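Local atomic coordinates of NADH oxidoreductase (Mesorhizobium loti, PDB entry 3PI7), a protein that probably binds NADPH and acts as an oxidoreductase on NAD(P)H, perhaps as a quinone reductase, with GroES-like and Rossmann folds in one chain. Residues A223-R226 and E227-A231; E299-G302 and P303-E307. One frame throughout, in Å; residues are numbered along the deposited sequence. Where two conformers were deposited one is given.

Contact 1 (A223-R226 and E227-A231)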
# COMPACT_ATOMS: atom_id res chain seq x y z
N ALA A 223 -5.35 7.66 21.85
CA ALA A 223 -6.70 7.41 22.38
C ALA A 223 -7.73 8.37 21.74
O ALA A 223 -8.76 7.92 21.28
CB ALA A 223 -6.71 7.53 23.90
N THR A 224 -7.39 9.67 21.63
CA THR A 224 -8.20 10.70 20.96
C THR A 224 -8.36 10.29 19.51
O THR A 224 -9.46 10.34 18.96
CB THR A 224 -7.49 12.07 21.10
OG1 THR A 224 -7.40 12.38 22.48
CG2 THR A 224 -8.23 13.20 20.38
N LEU A 225 -7.25 9.87 18.89
CA LEU A 225 -7.23 9.43 17.50
C LEU A 225 -8.28 8.34 17.25
O LEU A 225 -9.09 8.50 16.32
CB LEU A 225 -5.82 8.95 17.15
CG LEU A 225 -5.54 8.38 15.77
CD1 LEU A 225 -5.90 9.37 14.67
CD2 LEU A 225 -4.12 7.97 15.68
N ARG A 226 -8.29 7.27 18.07
CA ARG A 226 -9.24 6.17 17.92
C ARG A 226 -10.67 6.66 18.11
O ARG A 226 -11.55 6.20 17.38
CB ARG A 226 -8.92 5.02 18.89
CG ARG A 226 -7.55 4.45 18.59
CD ARG A 226 -7.24 3.11 19.23
NE ARG A 226 -5.96 2.63 18.72
CZ ARG A 226 -5.81 1.94 17.59
NH1 ARG A 226 -6.87 1.59 16.87
NH2 ARG A 226 -4.61 1.57 17.18
N GLU A 227 -10.91 7.61 19.02
CA GLU A 227 -12.26 8.14 19.22
C GLU A 227 -12.71 8.88 17.98
O GLU A 227 -13.83 8.69 17.51
CB GLU A 227 -12.31 9.07 20.44
CG GLU A 227 -12.24 8.33 21.78
CD GLU A 227 -12.12 9.26 22.97
OE1 GLU A 227 -12.48 10.45 22.84
OE2 GLU A 227 -11.73 8.78 24.06
N VAL A 228 -11.81 9.66 17.39
CA VAL A 228 -12.16 10.43 16.17
C VAL A 228 -12.36 9.47 14.98
O VAL A 228 -13.28 9.67 14.18
CB VAL A 228 -11.08 11.51 15.88
CG1 VAL A 228 -11.37 12.22 14.56
CG2 VAL A 228 -11.03 12.52 17.04
N MSE A 229 -11.49 8.46 14.82
CA MSE A 229 -11.65 7.50 13.73
C MSE A 229 -12.97 6.78 13.84
O MSE A 229 -13.60 6.57 12.83
CB MSE A 229 -10.52 6.45 13.72
CG MSE A 229 -9.18 7.03 13.47
SE MSE A 229 -8.99 7.99 11.84
CE MSE A 229 -9.10 9.81 12.55
N LYS A 230 -13.40 6.42 15.07
CA LYS A 230 -14.67 5.71 15.24
C LYS A 230 -15.83 6.64 14.88
O LYS A 230 -16.77 6.21 14.22
CB LYS A 230 -14.81 5.20 16.69
CG LYS A 230 -16.06 4.35 16.93
CD LYS A 230 -16.12 3.74 18.33
CE LYS A 230 -17.47 3.12 18.64
NZ LYS A 230 -17.71 1.84 17.91
N ALA A 231 -15.74 7.90 15.31
CA ALA A 231 -16.81 8.88 15.11
C ALA A 231 -16.96 9.31 13.64
O ALA A 231 -18.08 9.48 13.14
CB ALA A 231 -16.56 10.10 15.99
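Glu227 sets its CG beside the carbonyl of the preceding turn of helix 221-232, 3.5 Å from Ala223 O, and the rest of its chain runs on extended. The first torsion (chi1 -74°) sets CG beside the backbone N, and the same carbonyl accepts that N-H, with Glu227 N 3.1 Å from Ala223 O. The donor stands 20° out of the carbonyl plane. Arg226 leads away from this turn as an extended chain; it was modelled in two conformers, which leaves its bond to Asn251 tentative, while its backbone O receives the N-H of Lys230 at 3.0 Å. Helix 221-232 is the crossover of the Rossmann domain that follows edge strand 212-215 and leads into strand 236-239 on the far side of strands 191-196 and 167-170. Its inward face carries Leu225 and the selenomethionine Met229. The backbone bond between this pair, Met229 N to Leu225 O, is 2.8 Å long and fairly straight at 165°. Met229 CG lies beside its own backbone N, 3.2 Å from Leu225 O. Bends at chi2 and chi3 then bring CE back to within 3.9 Å of Leu225 CD1, and the two side chains meet slantwise. Both rest on Ala252 of helix 243-252, and Met229 also reaches Ile193. Next to them, CG2 of Val228 packs 3.3 Å from Thr224 O, on the flank turned to strands 191-196 and 212-215.

Contact 2 (E299-G302 and P303-E307)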
# COMPACT_ATOMS: atom_id res chain seq x y z
N GLU A 299 -6.20 14.65 -19.51
CA GLU A 299 -7.54 15.22 -19.69
C GLU A 299 -8.04 15.96 -18.44
O GLU A 299 -8.97 16.73 -18.56
CB GLU A 299 -8.55 14.12 -20.11
CG GLU A 299 -9.01 13.18 -19.00
CD GLU A 299 -8.04 12.10 -18.53
OE1 GLU A 299 -6.96 11.93 -19.14
OE2 GLU A 299 -8.39 11.39 -17.55
N ARG A 300 -7.41 15.74 -17.26
CA ARG A 300 -7.83 16.43 -16.03
C ARG A 300 -6.94 17.63 -15.74
O ARG A 300 -7.33 18.51 -14.96
CB ARG A 300 -7.81 15.46 -14.83
CG ARG A 300 -8.80 14.31 -14.95
CD ARG A 300 -8.79 13.46 -13.70
NE ARG A 300 -9.45 12.17 -13.90
CZ ARG A 300 -9.52 11.20 -12.98
NH1 ARG A 300 -9.00 11.38 -11.78
NH2 ARG A 300 -10.13 10.06 -13.27
N ARG A 301 -5.80 17.69 -16.40
CA ARG A 301 -4.77 18.74 -16.26
C ARG A 301 -5.36 20.10 -16.61
O ARG A 301 -5.33 21.00 -15.78
CB ARG A 301 -3.57 18.39 -17.16
CG ARG A 301 -2.30 19.15 -16.88
CD ARG A 301 -1.23 18.76 -17.89
NE ARG A 301 0.08 19.31 -17.54
CZ ARG A 301 0.52 20.51 -17.91
NH1 ARG A 301 -0.23 21.31 -18.65
NH2 ARG A 301 1.73 20.91 -17.53
N GLY A 302 -5.96 20.19 -17.81
CA GLY A 302 -6.62 21.39 -18.33
C GLY A 302 -7.68 21.96 -17.41
O GLY A 302 -7.56 23.10 -16.96
N PRO A 303 -8.72 21.16 -17.07
CA PRO A 303 -9.76 21.65 -16.14
C PRO A 303 -9.19 22.03 -14.75
O PRO A 303 -9.69 22.99 -14.16
CB PRO A 303 -10.73 20.47 -16.04
CG PRO A 303 -10.54 19.72 -17.31
CD PRO A 303 -9.06 19.81 -17.58
N ALA A 304 -8.15 21.32 -14.23
CA ALA A 304 -7.58 21.71 -12.92
C ALA A 304 -6.87 23.07 -13.02
O ALA A 304 -6.98 23.88 -12.10
CB ALA A 304 -6.61 20.65 -12.40
N ILE A 305 -6.11 23.29 -14.13
CA ILE A 305 -5.39 24.56 -14.36
C ILE A 305 -6.43 25.67 -14.50
O ILE A 305 -6.27 26.73 -13.88
CB ILE A 305 -4.47 24.45 -15.60
CG1 ILE A 305 -3.25 23.56 -15.30
CG2 ILE A 305 -4.06 25.83 -16.17
CD1 ILE A 305 -2.49 23.05 -16.57
N LEU A 306 -7.54 25.40 -15.24
CA LEU A 306 -8.60 26.40 -15.43
C LEU A 306 -9.30 26.68 -14.12
O LEU A 306 -9.61 27.83 -13.85
CB LEU A 306 -9.61 26.00 -16.52
CG LEU A 306 -9.09 25.96 -17.98
CD1 LEU A 306 -10.04 25.16 -18.86
CD2 LEU A 306 -8.93 27.38 -18.57
N GLU A 307 -9.53 25.65 -13.28
CA GLU A 307 -10.20 25.80 -11.98
C GLU A 307 -9.31 26.56 -10.99
O GLU A 307 -9.83 27.38 -10.23
CB GLU A 307 -10.60 24.43 -11.40
CG GLU A 307 -11.31 24.46 -10.06
CD GLU A 307 -12.70 25.07 -10.01
OE1 GLU A 307 -13.34 25.22 -11.07
OE2 GLU A 307 -13.17 25.37 -8.88
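Three backbone hydrogen bonds carry helix 298-313 from residues 299-302 into 303-307. Ala304 N reaches Arg300 O at 3.0 Å, with the donor tilted 23° from the carbonyl plane; Ile305 N and Leu306 N are each 2.9 Å from their acceptors, Arg301 O and Gly302 O respectively. The bond that would precede these three is absent, since Pro303 has no N-H to give. Where a helical bond to Glu299 O would otherwise form, the proline ring sits instead, its CD 3.2 Å from that oxygen, and the helix kinks here. Side-chain packing brings Ile305 against Arg301. The first torsion of Ile305 (chi1 -72°) places CG1 beside the backbone N, 3.3 Å from Arg301 O, and CD1 continues toward the arginine side chain of the turn before. Arg301 has CG anti to the backbone N (chi1 -165°) and is extended as far as NE; its aliphatic part passes obliquely by Ile305, with CG 3.9 Å and NH1 3.5 Å from CD1 of Ile305. The methyl group approaches the guanidinium at a slant. Charge plays a smaller part: Glu299 OE2 and Arg300 NE form a long salt bridge of 3.9 Å, and Arg300 also makes a cation-pi contact with Phe297. Beyond the helix, Arg301 NH2 bonds to the carbonyl of Ala129. The buried Ala304 fits against Trp293 of helix 290-296 and against Leu151 and Ile154 of helix 148-163, and Ile305 joins it on Leu151.

How the contacts relate
Each contact lies within a single helix, and the two contacts do not touch: the nearest atoms of contact 1 and contact 2 are about 24 Å apart. Contact 1 is partly buried and farther from the centre of the chain, with one flank pressed on the parallel sheet of the Rossmann domain; mainly apolar side chains, with Thr224 among them, face that sheet. Contact 2, in a helix that comes after the last strand of that sheet, is a surface contact backed by other helices, with Ala304 as its buried residue. The backbone bonding of 223-231 runs without a break, whereas that of 299-307 lacks one bond, at the proline, and arginines take a larger share of its side-chain contacts.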